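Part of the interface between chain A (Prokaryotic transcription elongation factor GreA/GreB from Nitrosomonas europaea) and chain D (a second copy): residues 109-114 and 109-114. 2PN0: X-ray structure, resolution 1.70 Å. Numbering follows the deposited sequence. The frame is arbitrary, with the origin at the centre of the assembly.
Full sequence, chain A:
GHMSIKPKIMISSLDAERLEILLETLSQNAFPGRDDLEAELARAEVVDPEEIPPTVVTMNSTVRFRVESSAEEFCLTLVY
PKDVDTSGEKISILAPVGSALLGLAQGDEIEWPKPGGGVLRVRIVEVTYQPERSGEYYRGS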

ATOM      1  N   GLU A 109      12.730   4.985  -8.913  1.00 14.40           N
ATOM      2  CA  GLU A 109      12.316   5.594  -7.639  1.00 15.95           C
ATOM      3  C   GLU A 109      10.789   5.717  -7.547  1.00 16.02           C
ATOM      4  O   GLU A 109      10.105   6.015  -8.540  1.00 15.95           O
ATOM      5  CB  GLU A 109      13.026   6.960  -7.462  1.00 15.47           C
ATOM      6  CG  GLU A 109      14.544   6.751  -7.223  1.00 17.32           C
ATOM      7  CD  GLU A 109      15.396   8.038  -7.194  1.00 19.76           C
ATOM      8  OE1 GLU A 109      14.913   9.134  -7.554  1.00 19.22           O
ATOM      9  OE2 GLU A 109      16.565   7.904  -6.762  1.00 24.44           O
ATOM     10  N   ILE A 110      10.245   5.467  -6.359  1.00 14.79           N
ATOM     11  CA  ILE A 110       8.812   5.690  -6.165  1.00 14.54           C
ATOM     12  C   ILE A 110       8.684   6.281  -4.792  1.00 12.80           C
ATOM     13  O   ILE A 110       9.662   6.321  -4.028  1.00 14.12           O
ATOM     14  CB  ILE A 110       7.946   4.392  -6.288  1.00 15.07           C
ATOM     15  CG1 ILE A 110       8.467   3.284  -5.386  1.00 14.33           C
ATOM     16  CG2 ILE A 110       7.840   3.950  -7.768  1.00 17.22           C
ATOM     17  CD1 ILE A 110       7.483   2.016  -5.443  1.00 18.33           C
ATOM     18  N   GLU A 111       7.490   6.738  -4.471  1.00 12.65           N
ATOM     19  CA  GLU A 111       7.278   7.339  -3.172  1.00 12.15           C
ATOM     20  C   GLU A 111       5.856   7.047  -2.680  1.00 12.51           C
ATOM     21  O   GLU A 111       4.927   6.799  -3.481  1.00 12.87           O
ATOM     22  CB  GLU A 111       7.580   8.860  -3.219  1.00 13.03           C
ATOM     23  CG  GLU A 111       6.615   9.643  -4.050  1.00 14.15           C
ATOM     24  CD  GLU A 111       7.052  11.094  -4.247  1.00 12.20           C
ATOM     25  OE1 GLU A 111       8.282  11.420  -4.224  1.00 15.77           O
ATOM     26  OE2 GLU A 111       6.133  11.879  -4.455  1.00 15.38           O
ATOM     27  N   TRP A 112       5.684   7.070  -1.369  1.00 11.80           N
ATOM     28  CA  TRP A 112       4.356   6.874  -0.822  1.00 11.39           C
ATOM     29  C   TRP A 112       4.254   7.637   0.477  1.00 12.18           C
ATOM     30  O   TRP A 112       5.270   8.174   0.974  1.00 11.20           O
ATOM     31  CB  TRP A 112       3.992   5.396  -0.716  1.00 11.75           C
ATOM     32  CG  TRP A 112       4.836   4.540   0.199  1.00 11.77           C
ATOM     33  CD1 TRP A 112       4.756   4.469   1.589  1.00 14.46           C
ATOM     34  CD2 TRP A 112       5.863   3.616  -0.193  1.00 14.08           C
ATOM     35  NE1 TRP A 112       5.689   3.539   2.056  1.00 14.74           N
ATOM     36  CE2 TRP A 112       6.352   2.998   0.988  1.00 14.00           C
ATOM     37  CE3 TRP A 112       6.397   3.221  -1.436  1.00 12.64           C
ATOM     38  CZ2 TRP A 112       7.385   2.004   0.973  1.00 12.60           C
ATOM     39  CZ3 TRP A 112       7.434   2.198  -1.454  1.00 14.68           C
ATOM     40  CH2 TRP A 112       7.883   1.612  -0.261  1.00 12.80           C
ATOM     41  N   PRO A 113       3.033   7.740   1.018  1.00 12.43           N
ATOM     42  CA  PRO A 113       2.903   8.627   2.177  1.00 12.45           C
ATOM     43  C   PRO A 113       3.706   8.260   3.456  1.00 12.55           C
ATOM     44  O   PRO A 113       3.838   7.072   3.800  1.00 12.13           O
ATOM     45  CB  PRO A 113       1.400   8.577   2.488  1.00 14.07           C
ATOM     46  CG  PRO A 113       0.777   8.211   1.180  1.00 14.22           C
ATOM     47  CD  PRO A 113       1.730   7.174   0.607  1.00 11.24           C
ATOM     48  N   LYS A 114       4.242   9.292   4.119  1.00 12.28           N
ATOM     49  CA  LYS A 114       4.804   9.146   5.459  1.00 12.46           C
ATOM     50  C   LYS A 114       3.675   9.340   6.496  1.00 11.93           C
ATOM     51  O   LYS A 114       2.926  10.295   6.412  1.00 12.51           O
ATOM     52  CB  LYS A 114       5.905  10.203   5.716  1.00 14.26           C
ATOM     53  CG  LYS A 114       7.206   9.841   5.044  1.00 17.75           C
ATOM     54  CD  LYS A 114       8.334  10.850   5.314  1.00 18.35           C
ATOM     55  CE  LYS A 114       8.244  11.565   6.604  1.00 24.17           C
ATOM     56  NZ  LYS A 114       9.434  12.498   6.555  1.00 28.48           N
TER
ATOM     57  N   GLU D 109      -6.441  14.613   1.855  1.00 17.45           N
ATOM     58  CA  GLU D 109      -5.918  14.054   0.624  1.00 18.23           C
ATOM     59  C   GLU D 109      -4.732  13.166   0.904  1.00 18.81           C
ATOM     60  O   GLU D 109      -4.003  13.348   1.882  1.00 19.86           O
ATOM     61  CB  GLU D 109      -5.459  15.151  -0.306  1.00 18.07           C
ATOM     62  CG  GLU D 109      -6.564  16.047  -0.737  1.00 21.41           C
ATOM     63  CD  GLU D 109      -6.060  17.228  -1.517  1.00 21.54           C
ATOM     64  OE1 GLU D 109      -5.530  18.197  -0.909  1.00 23.83           O
ATOM     65  OE2 GLU D 109      -6.228  17.178  -2.744  1.00 22.87           O
ATOM     66  N   ILE D 110      -4.533  12.206   0.011  1.00 17.75           N
ATOM     67  CA  ILE D 110      -3.426  11.315   0.115  1.00 17.66           C
ATOM     68  C   ILE D 110      -3.124  10.848  -1.302  1.00 16.79           C
ATOM     69  O   ILE D 110      -3.995  10.886  -2.153  1.00 16.64           O
ATOM     70  CB  ILE D 110      -3.774  10.135   1.119  1.00 18.59           C
ATOM     71  CG1 ILE D 110      -2.693   9.090   1.216  1.00 19.65           C
ATOM     72  CG2 ILE D 110      -5.077   9.465   0.778  1.00 19.17           C
ATOM     73  CD1 ILE D 110      -2.928   8.158   2.418  1.00 19.40           C
ATOM     74  N   GLU D 111      -1.890  10.451  -1.557  1.00 15.35           N
ATOM     75  CA  GLU D 111      -1.547  10.003  -2.901  1.00 15.08           C
ATOM     76  C   GLU D 111      -0.527   8.893  -2.837  1.00 13.90           C
ATOM     77  O   GLU D 111       0.276   8.785  -1.880  1.00 13.87           O
ATOM     78  CB  GLU D 111      -1.020  11.169  -3.769  1.00 16.34           C
ATOM     79  CG  GLU D 111       0.163  11.896  -3.191  1.00 17.44           C
ATOM     80  CD  GLU D 111       0.594  13.042  -4.106  1.00 17.24           C
ATOM     81  OE1 GLU D 111      -0.257  13.918  -4.436  1.00 20.26           O
ATOM     82  OE2 GLU D 111       1.766  13.044  -4.525  1.00 17.12           O
ATOM     83  N   TRP D 112      -0.500   8.073  -3.876  1.00 12.76           N
ATOM     84  CA  TRP D 112       0.424   6.966  -3.893  1.00 11.54           C
ATOM     85  C   TRP D 112       0.661   6.524  -5.348  1.00 12.06           C
ATOM     86  O   TRP D 112      -0.040   7.003  -6.236  1.00 11.90           O
ATOM     87  CB  TRP D 112      -0.005   5.803  -2.955  1.00 12.13           C
ATOM     88  CG  TRP D 112      -1.348   5.150  -3.279  1.00 13.04           C
ATOM     89  CD1 TRP D 112      -1.587   4.270  -4.265  1.00 13.38           C
ATOM     90  CD2 TRP D 112      -2.596   5.365  -2.607  1.00 14.31           C
ATOM     91  NE1 TRP D 112      -2.908   3.845  -4.239  1.00 14.56           N
ATOM     92  CE2 TRP D 112      -3.557   4.517  -3.239  1.00 15.16           C
ATOM     93  CE3 TRP D 112      -2.986   6.120  -1.497  1.00 13.40           C
ATOM     94  CZ2 TRP D 112      -4.899   4.441  -2.820  1.00 13.68           C
ATOM     95  CZ3 TRP D 112      -4.331   6.073  -1.102  1.00 14.35           C
ATOM     96  CH2 TRP D 112      -5.264   5.202  -1.738  1.00 12.47           C
ATOM     97  N   PRO D 113       1.665   5.659  -5.580  1.00 13.60           N
ATOM     98  CA  PRO D 113       1.980   5.325  -6.975  1.00 13.59           C
ATOM     99  C   PRO D 113       0.836   4.676  -7.754  1.00 14.19           C
ATOM    100  O   PRO D 113       0.208   3.712  -7.273  1.00 13.35           O
ATOM    101  CB  PRO D 113       3.136   4.318  -6.851  1.00 14.47           C
ATOM    102  CG  PRO D 113       3.732   4.602  -5.529  1.00 14.72           C
ATOM    103  CD  PRO D 113       2.569   4.941  -4.656  1.00 13.12           C
ATOM    104  N   LYS D 114       0.619   5.161  -8.980  1.00 14.38           N
ATOM    105  CA  LYS D 114      -0.385   4.550  -9.867  1.00 14.05           C
ATOM    106  C   LYS D 114       0.289   3.427 -10.699  1.00 14.74           C
ATOM    107  O   LYS D 114       1.412   3.640 -11.223  1.00 14.08           O
ATOM    108  CB  LYS D 114      -1.000   5.620 -10.794  1.00 15.09           C
ATOM    109  CG  LYS D 114      -2.251   5.148 -11.530  1.00 16.77           C
ATOM    110  CD  LYS D 114      -3.100   6.328 -12.089  1.00 17.78           C
ATOM    111  CE  LYS D 114      -2.407   6.949 -13.261  1.00 24.41           C
ATOM    112  NZ  LYS D 114      -3.212   8.115 -13.782  1.00 26.23           N
TER
HETATM  113  O   HOH W   1       3.520  10.955  -3.976  1.00 16.39           O

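The same segment from two copies of the protein meets itself here. Residues 109 to 113 form a strand in each chain. The two strands run roughly antiparallel, with 152° between their N-to-C directions, and their axes approach to 5.8 Å. The register centres on the tryptophans: Trp A112 CA and Trp D112 CA lie 5.0 Å apart. Despite this closeness, no direct hydrogen bond joins the stretches. The contact rests on apolar packing and one bridging water, and it buries 263 Å² in total.

Glu A109 begins the strand but makes no contact with chain D. Its carboxylate oxygens are hydrogen-bonded elsewhere in the structure.

Ile A110 directs its CA-to-CB bond toward chain D. Its CB lies 4.3 Å from CG of Pro D113, a loose apolar contact.

Glu A111 contributes in two ways. Its backbone O sits 3.2 Å from CD of Pro D113. This is a close approach to a ring carbon; proline has no amide hydrogen, so the backbone nitrogen of Pro D113 cannot donate to this oxygen. The side chain starts sideways, but its end comes nearer to the partner. There OE2 of Glu A111 faces OE2 of Glu D111 at 4.5 Å. Two carboxylates this close would repel if both are charged. Water 1 sits between them and donates a hydrogen bond to each: its O lies 2.8 Å from Glu A111 OE2 and 2.8 Å from Glu D111 OE2. With both hydrogens directed at the acids, the water links two acceptors that could not bond to each other without a proton.

Trp A112 also starts sideways, but the end of its side chain leads away from chain D. The indole therefore contributes little here, and the near part is the CB, 4.2 Å from CD of Pro D113. Both tryptophans have chi1 in the p well.

The CA-to-CB bond of Pro A113 points toward chain D, and the ring returns the contacts made by Pro D113. Its CG lies 3.6 Å from CG1 of Ile D110, closer than the matching contact at Ile A110. The two isoleucines differ in rotamer: chi1 is p in Ile A110 and t in Ile D110. The CG of Pro A113 also approaches the backbone O of Glu D111 at 3.2 Å, and its CD lies 4.2 Å from CB of Trp D112. Each proline has 62 Å² covered by the other stretch, the largest share of any residue here.

Lys A114 follows the strand and is out of reach of the partner stretch.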